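Local coordinates for protein glycerol dehydratase (Clostridium butyricum, PDB 1R9D) that probably dehydrates glycerol without coenzyme B12, as a lyase of the glycyl radical family related to pyruvate formate lyase, at residues A414-S417 / T421-D424; V434-P439 / K730-Q735. All blocks are in the same frame, centred on the assembly; numbering follows the deposited sequence.

Contact 1 is a surface contact, where V416 and L422 bring neighbouring turns of the helices 408-417 and 422-426 together. Contact 2 is buried, its centre about 13 Å from that of contact 1, and joins pieces of chain almost three hundred residues apart. Helix 408-417 serves both: its last turns supply V416 to contact 1, while I411 packs against P436 and F732 of contact 2. Neither contact has a hydrogen bond across it; contact 1 is aliphatic, whereas contact 2 combines CH-pi and ring-edge packing, close to a bound glycerol that E435 holds. They also touch each other, with L415 CD2 lying 4.3 Å from P436 O and D424 packing against K438.

Contact 1. Residues A414-S417 / T421-D424; sequences ALVS and TLED
V416 and L422 meet where the helix 408-417 is followed, after a short connection, by the helix 422-426. One residue earlier in the first segment, L415 directs its CB toward the second helix but packs on L420, A425 and Y428, a buried position that suits a long aliphatic side chain. V416 does the touching. Its CG1 is anti to the backbone N (chi1 177°), which places CG2 beside that N, turned to the 421-424 backbone: CG2 lies 4.0 Å from L422 CA and 4.2 Å from T421 O. The CB of L422 points away from the first segment, yet its CD1 methyl still comes within 4.2 Å of V416 CG2. A short, branched valine suits this shallow, partly exposed site because one methyl reaches the start of the next helix. That helix is begun by T421, the N-cap, whose OG1 accepts from D424 N at 3.0 Å and a fairly straight 162°; a threonine hydroxyl suits this place because it replaces a missing backbone acceptor. Around the pair, V416 also rests on A425 of helix 422-426, and D424 ties this helix to K441 by a salt bridge and to Y543 of strand 543-551 by a hydrogen bond.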
loop_
_atom_site.group_PDB
_atom_site.type_symbol
_atom_site.label_atom_id
_atom_site.label_comp_id
_atom_site.label_asym_id
_atom_site.label_seq_id
_atom_site.Cartn_x
_atom_site.Cartn_y
_atom_site.Cartn_z
ATOM N N ALA A 414 -34.634 -2.563 -9.903
ATOM C CA ALA A 414 -33.788 -1.871 -8.937
ATOM C C ALA A 414 -32.305 -2.118 -9.231
ATOM O O ALA A 414 -31.481 -1.205 -9.128
ATOM C CB ALA A 414 -34.128 -2.328 -7.518
ATOM N N LEU A 415 -31.964 -3.349 -9.597
ATOM C CA LEU A 415 -30.574 -3.682 -9.904
ATOM C C LEU A 415 -30.097 -3.001 -11.186
ATOM O O LEU A 415 -28.974 -2.492 -11.242
ATOM C CB LEU A 415 -30.399 -5.202 -10.025
ATOM C CG LEU A 415 -30.456 -5.976 -8.705
ATOM C CD1 LEU A 415 -30.367 -7.486 -8.971
ATOM C CD2 LEU A 415 -29.307 -5.526 -7.814
ATOM N N VAL A 416 -30.936 -2.996 -12.217
ATOM C CA VAL A 416 -30.552 -2.359 -13.474
ATOM C C VAL A 416 -30.338 -0.873 -13.220
ATOM O O VAL A 416 -29.470 -0.242 -13.826
ATOM C CB VAL A 416 -31.631 -2.533 -14.568
ATOM C CG1 VAL A 416 -31.210 -1.785 -15.826
ATOM C CG2 VAL A 416 -31.825 -4.009 -14.883
ATOM N N SER A 417 -31.138 -0.323 -12.312
ATOM C CA SER A 417 -31.040 1.083 -11.953
ATOM C C SER A 417 -29.670 1.365 -11.329
ATOM O O SER A 417 -29.134 2.466 -11.453
ATOM C CB SER A 417 -32.152 1.442 -10.960
ATOM O OG SER A 417 -32.063 2.797 -10.558
ATOM N N THR A 421 -26.492 -5.029 -16.016
ATOM C CA THR A 421 -27.143 -5.197 -17.313
ATOM C C THR A 421 -28.434 -5.937 -16.999
ATOM O O THR A 421 -28.566 -6.505 -15.915
ATOM C CB THR A 421 -26.312 -6.080 -18.257
ATOM O OG1 THR A 421 -26.144 -7.374 -17.666
ATOM C CG2 THR A 421 -24.953 -5.460 -18.508
ATOM N N LEU A 422 -29.387 -5.939 -17.929
ATOM C CA LEU A 422 -30.641 -6.648 -17.698
ATOM C C LEU A 422 -30.370 -8.148 -17.553
ATOM O O LEU A 422 -30.987 -8.825 -16.727
ATOM C CB LEU A 422 -31.615 -6.404 -18.857
ATOM C CG LEU A 422 -32.972 -7.114 -18.806
ATOM C CD1 LEU A 422 -33.730 -6.708 -17.547
ATOM C CD2 LEU A 422 -33.776 -6.749 -20.057
ATOM N N GLU A 423 -29.436 -8.663 -18.350
ATOM C CA GLU A 423 -29.093 -10.081 -18.293
ATOM C C GLU A 423 -28.560 -10.450 -16.907
ATOM O O GLU A 423 -28.983 -11.446 -16.316
ATOM C CB GLU A 423 -28.041 -10.419 -19.354
ATOM C CG GLU A 423 -28.027 -11.886 -19.757
ATOM C CD GLU A 423 -26.798 -12.281 -20.570
ATOM O OE1 GLU A 423 -26.358 -11.481 -21.427
ATOM O OE2 GLU A 423 -26.282 -13.404 -20.357
ATOM N N ASP A 424 -27.631 -9.647 -16.391
ATOM C CA ASP A 424 -27.055 -9.904 -15.073
ATOM C C ASP A 424 -28.093 -9.751 -13.962
ATOM O O ASP A 424 -28.136 -10.555 -13.036
ATOM C CB ASP A 424 -25.870 -8.965 -14.802
ATOM C CG ASP A 424 -24.592 -9.408 -15.505
ATOM O OD1 ASP A 424 -24.515 -10.577 -15.937
ATOM O OD2 ASP A 424 -23.652 -8.588 -15.606
#

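Contact 2. Residues V434-P439 / K730-Q735; sequences VEPQKP and KGFHVQ
The imidazole of H733 has the CG1 methyl of V434 over one face, in a CH-pi contact: CG1 is 3.9 Å from the ring centroid of H733 and 10° off the ring normal. At the edge of this imidazole lies the side chain of Q735. The phenyl ring of F732 is met differently. P436 CG comes to its edge, near the ring plane, at 3.4 Å from F732 CZ, and the two side chains approach from opposite directions; H733 CB also lies in plane at the edge. V434 O lies obliquely to the same ring, 3.5 Å from F732 CE2. With CG anti to the backbone N (chi1 -164°), the F732 ring edge reaches P436, and V410 and I411 of helix 408-417 pack on it too. V434 holds its CG1 anti to its own carbonyl carbon, where the methyl can lie over the imidazole. A hydrogen bond between H733 ND1 and F701 N helps fix the rotation of that ring. Branched valine offers a methyl to the ring face, and the closed proline ring presents CG without side-chain rotation.

E435 turns the other way. Its OE2 accepts the hydrogen bond from V434 N at 3.0 Å, on the anti side and 33° out of the carboxylate plane, and also one from C433 N, so two backbone N-H groups grip one oxygen, while OE1 bonds a bound glycerol. Together V434 and P436 set the hairpin 429-431/435-437 against the start of strand 733-738 and F732 just before it. Its tip, with C433, probably corresponds to the cysteine loop of glycyl radical enzymes, reaching into the interior where substrate binds.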
loop_
_atom_site.group_PDB
_atom_site.type_symbol
_atom_site.label_atom_id
_atom_site.label_comp_id
_atom_site.label_asym_id
_atom_site.label_seq_id
_atom_site.Cartn_x
_atom_site.Cartn_y
_atom_site.Cartn_z
ATOM N N VAL A 434 -31.216 -10.354 2.913
ATOM C CA VAL A 434 -32.066 -9.889 1.811
ATOM C C VAL A 434 -31.333 -9.073 0.741
ATOM O O VAL A 434 -31.971 -8.401 -0.065
ATOM C CB VAL A 434 -33.216 -9.000 2.355
ATOM C CG1 VAL A 434 -34.140 -9.811 3.253
ATOM C CG2 VAL A 434 -32.636 -7.820 3.127
ATOM N N GLU A 435 -30.008 -9.149 0.713
ATOM C CA GLU A 435 -29.215 -8.358 -0.233
ATOM C C GLU A 435 -28.982 -9.006 -1.611
ATOM O O GLU A 435 -28.265 -9.997 -1.737
ATOM C CB GLU A 435 -27.873 -8.007 0.433
ATOM C CG GLU A 435 -28.021 -7.522 1.903
ATOM C CD GLU A 435 -27.680 -8.598 2.949
ATOM O OE1 GLU A 435 -26.480 -8.919 3.107
ATOM O OE2 GLU A 435 -28.603 -9.125 3.616
ATOM N N PRO A 436 -29.571 -8.429 -2.675
ATOM C CA PRO A 436 -29.409 -8.986 -4.023
ATOM C C PRO A 436 -28.101 -8.640 -4.737
ATOM O O PRO A 436 -27.532 -7.569 -4.531
ATOM C CB PRO A 436 -30.614 -8.429 -4.799
ATOM C CG PRO A 436 -31.320 -7.487 -3.843
ATOM C CD PRO A 436 -30.381 -7.203 -2.709
ATOM N N GLN A 437 -27.640 -9.547 -5.593
ATOM C CA GLN A 437 -26.422 -9.310 -6.370
ATOM C C GLN A 437 -26.304 -10.312 -7.515
ATOM O O GLN A 437 -26.965 -11.350 -7.517
ATOM C CB GLN A 437 -25.160 -9.424 -5.488
ATOM C CG GLN A 437 -24.562 -10.856 -5.427
ATOM C CD GLN A 437 -23.176 -10.943 -4.781
ATOM O OE1 GLN A 437 -22.471 -11.947 -4.947
ATOM N NE2 GLN A 437 -22.787 -9.913 -4.037
ATOM N N LYS A 438 -25.473 -9.977 -8.497
ATOM C CA LYS A 438 -25.201 -10.874 -9.615
ATOM C C LYS A 438 -24.034 -11.713 -9.089
ATOM O O LYS A 438 -22.934 -11.199 -8.878
ATOM C CB LYS A 438 -24.764 -10.079 -10.850
ATOM C CG LYS A 438 -24.008 -10.903 -11.891
ATOM C CD LYS A 438 -24.827 -12.073 -12.427
ATOM C CE LYS A 438 -24.028 -12.816 -13.489
ATOM N NZ LYS A 438 -24.795 -13.915 -14.134
ATOM N N PRO A 439 -24.263 -13.012 -8.856
ATOM C CA PRO A 439 -23.180 -13.856 -8.345
ATOM C C PRO A 439 -21.997 -13.943 -9.302
ATOM O O PRO A 439 -22.170 -13.885 -10.523
ATOM C CB PRO A 439 -23.855 -15.215 -8.161
ATOM C CG PRO A 439 -25.303 -14.865 -7.927
ATOM C CD PRO A 439 -25.518 -13.776 -8.960
ATOM N N LYS A 730 -45.454 -3.993 -5.371
ATOM C CA LYS A 730 -44.036 -3.649 -5.369
ATOM C C LYS A 730 -43.272 -3.857 -4.067
ATOM O O LYS A 730 -42.330 -3.122 -3.775
ATOM C CB LYS A 730 -43.839 -2.207 -5.863
ATOM C CG LYS A 730 -44.432 -1.949 -7.251
ATOM C CD LYS A 730 -43.902 -2.940 -8.270
ATOM C CE LYS A 730 -44.523 -2.727 -9.645
ATOM N NZ LYS A 730 -44.064 -3.780 -10.593
ATOM N N GLY A 731 -43.680 -4.853 -3.285
ATOM C CA GLY A 731 -42.964 -5.164 -2.061
ATOM C C GLY A 731 -41.703 -5.904 -2.481
ATOM O O GLY A 731 -41.682 -6.523 -3.547
ATOM N N PHE A 732 -40.670 -5.863 -1.643
ATOM C CA PHE A 732 -39.372 -6.476 -1.937
ATOM C C PHE A 732 -39.227 -7.932 -1.484
ATOM O O PHE A 732 -38.821 -8.808 -2.259
ATOM C CB PHE A 732 -38.282 -5.635 -1.260
ATOM C CG PHE A 732 -36.886 -5.897 -1.758
ATOM C CD1 PHE A 732 -36.267 -4.997 -2.622
ATOM C CD2 PHE A 732 -36.173 -7.014 -1.329
ATOM C CE1 PHE A 732 -34.952 -5.202 -3.050
ATOM C CE2 PHE A 732 -34.856 -7.229 -1.752
ATOM C CZ PHE A 732 -34.246 -6.319 -2.613
ATOM N N HIS A 733 -39.547 -8.172 -0.219
ATOM C CA HIS A 733 -39.411 -9.495 0.383
ATOM C C HIS A 733 -40.405 -9.716 1.519
ATOM O O HIS A 733 -40.869 -8.765 2.138
ATOM C CB HIS A 733 -37.975 -9.643 0.926
ATOM C CG HIS A 733 -37.872 -10.453 2.186
ATOM N ND1 HIS A 733 -38.273 -9.979 3.417
ATOM C CD2 HIS A 733 -37.439 -11.719 2.396
ATOM C CE1 HIS A 733 -38.095 -10.919 4.330
ATOM N NE2 HIS A 733 -37.591 -11.985 3.737
ATOM N N VAL A 734 -40.727 -10.981 1.781
ATOM C CA VAL A 734 -41.603 -11.328 2.888
ATOM C C VAL A 734 -41.283 -12.761 3.325
ATOM O O VAL A 734 -40.866 -13.590 2.515
ATOM C CB VAL A 734 -43.109 -11.173 2.507
ATOM C CG1 VAL A 734 -43.520 -12.233 1.498
ATOM C CG2 VAL A 734 -43.972 -11.237 3.770
ATOM N N GLN A 735 -41.441 -13.038 4.615
ATOM C CA GLN A 735 -41.172 -14.371 5.145
ATOM C C GLN A 735 -42.115 -14.572 6.323
ATOM O O GLN A 735 -42.575 -13.594 6.914
ATOM C CB GLN A 735 -39.716 -14.472 5.589
ATOM C CG GLN A 735 -39.339 -13.491 6.673
ATOM C CD GLN A 735 -37.844 -13.384 6.862
ATOM O OE1 GLN A 735 -37.372 -12.871 7.880
ATOM N NE2 GLN A 735 -37.085 -13.850 5.875
#